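Local coordinates for protein glucosidase (PDB 5Z3K) that probably hydrolyses O-glycosidic bonds as a family 39 beta-glucosidase from a marine bacterium, using a TIM-barrel domain joined to a beta-sheet domain, at residues Thr385-Asp388 with Arg389-Phe392. Residues are numbered along the deposited sequence; the frame is centred on the assembly and turned at random.
Sequences TARD and RDVF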
# COMPACT_ATOMS: atom_id res chain seq x y z
N THR A 385 17.98 -20.38 1.73
CA THR A 385 18.31 -21.37 2.74
C THR A 385 17.19 -21.43 3.78
O THR A 385 16.76 -20.39 4.28
CB THR A 385 19.63 -21.00 3.41
OG1 THR A 385 20.65 -20.86 2.41
CG2 THR A 385 20.04 -22.07 4.41
N ALA A 386 16.73 -22.64 4.09
CA ALA A 386 15.72 -22.77 5.12
C ALA A 386 16.29 -22.37 6.48
O ALA A 386 17.47 -22.60 6.77
CB ALA A 386 15.18 -24.20 5.18
N ARG A 387 15.45 -21.75 7.31
CA ARG A 387 15.83 -21.43 8.67
C ARG A 387 15.75 -22.67 9.56
O ARG A 387 14.94 -23.57 9.31
CB ARG A 387 14.92 -20.35 9.27
CG ARG A 387 14.74 -19.12 8.43
CD ARG A 387 13.87 -18.12 9.18
NE ARG A 387 13.45 -17.02 8.33
CZ ARG A 387 12.44 -17.09 7.47
NH1 ARG A 387 11.74 -18.22 7.35
NH2 ARG A 387 12.12 -16.04 6.73
N ASP A 388 16.57 -22.69 10.62
CA ASP A 388 16.39 -23.66 11.69
C ASP A 388 15.02 -23.52 12.33
O ASP A 388 14.35 -24.52 12.62
CB ASP A 388 17.47 -23.48 12.76
CG ASP A 388 18.78 -24.12 12.39
OD1 ASP A 388 18.79 -24.91 11.42
OD2 ASP A 388 19.79 -23.82 13.06
N ARG A 389 14.61 -22.29 12.59
CA ARG A 389 13.36 -21.96 13.26
C ARG A 389 12.75 -20.79 12.53
O ARG A 389 13.45 -19.82 12.23
CB ARG A 389 13.62 -21.62 14.73
CG ARG A 389 12.39 -21.55 15.60
CD ARG A 389 12.68 -20.76 16.87
NE ARG A 389 11.52 -20.68 17.74
CZ ARG A 389 11.33 -19.71 18.63
NH1 ARG A 389 12.23 -18.74 18.75
NH2 ARG A 389 10.24 -19.71 19.38
N ASP A 390 11.46 -20.88 12.21
CA ASP A 390 10.82 -19.85 11.38
C ASP A 390 10.33 -18.69 12.25
O ASP A 390 9.14 -18.40 12.37
CB ASP A 390 9.71 -20.46 10.55
CG ASP A 390 10.25 -21.23 9.36
OD1 ASP A 390 11.31 -20.82 8.83
OD2 ASP A 390 9.63 -22.23 8.97
N VAL A 391 11.31 -18.03 12.86
CA VAL A 391 11.12 -16.84 13.66
C VAL A 391 12.20 -15.85 13.26
O VAL A 391 13.37 -16.22 13.11
CB VAL A 391 11.20 -17.15 15.18
CG1 VAL A 391 11.48 -15.88 15.98
CG2 VAL A 391 9.92 -17.79 15.65
N PHE A 392 11.82 -14.59 13.07
CA PHE A 392 12.74 -13.53 12.72
C PHE A 392 12.98 -12.68 13.95
O PHE A 392 12.03 -12.24 14.60
CB PHE A 392 12.18 -12.69 11.57
CG PHE A 392 13.06 -11.53 11.18
CD1 PHE A 392 14.43 -11.68 11.09
CD2 PHE A 392 12.50 -10.30 10.88
CE1 PHE A 392 15.24 -10.61 10.72
CE2 PHE A 392 13.31 -9.22 10.51
CZ PHE A 392 14.67 -9.38 10.43
O HOH W 1 12.69 -21.42 6.52
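Arg-387 and Asp-390, three residues apart, close a surface loop with a salt bridge, and Asp-390 is also the central residue of an inverse gamma turn, where the chain enters strand 391-394 of a two-stranded antiparallel sheet with strand 405-408. The loop offers a compact example of how a bend in a loop can be tied by one long side chain. Approaching the turn, the segment 385-388 first meets Arg-412, whose NH1 donates a hydrogen bond to the carbonyl of Thr-385. At Arg-387, CG stands beside the backbone N (chi1 -50°) and the chain then runs extended to NE, which carries the guanidinium past the Asp-390 carboxylate. Along the way CB lies 3.3 Å from Arg-389 O, and CD 3.5 Å from the same oxygen. NH1 then donates to Asp-390 OD1 over 3.0 Å, with an N-H...O angle of 147°. The oxygen sits at the guanidinium edge, but the donor reaches it from above the carboxylate plane, the two planes being 86° apart. NH1 also donates a hydrogen bond to Pro-410 O and NE one to Asn-232 OD1, so NE and NH1 are held by three acceptors. A leucine at Arg-387 would probably leave the Asp-390 carboxylate without its charged mate and remove the link from this loop to Asn-232. Asp-388 follows, its side chain leading away from the residues after it. Beyond it, a weak bond from Val-391 N to Arg-389 O closes the gamma turn. A water completes the loop's polar bridge, accepting from Arg-387 N at 2.9 Å and donating to Asp-390 OD1 at 2.8 Å.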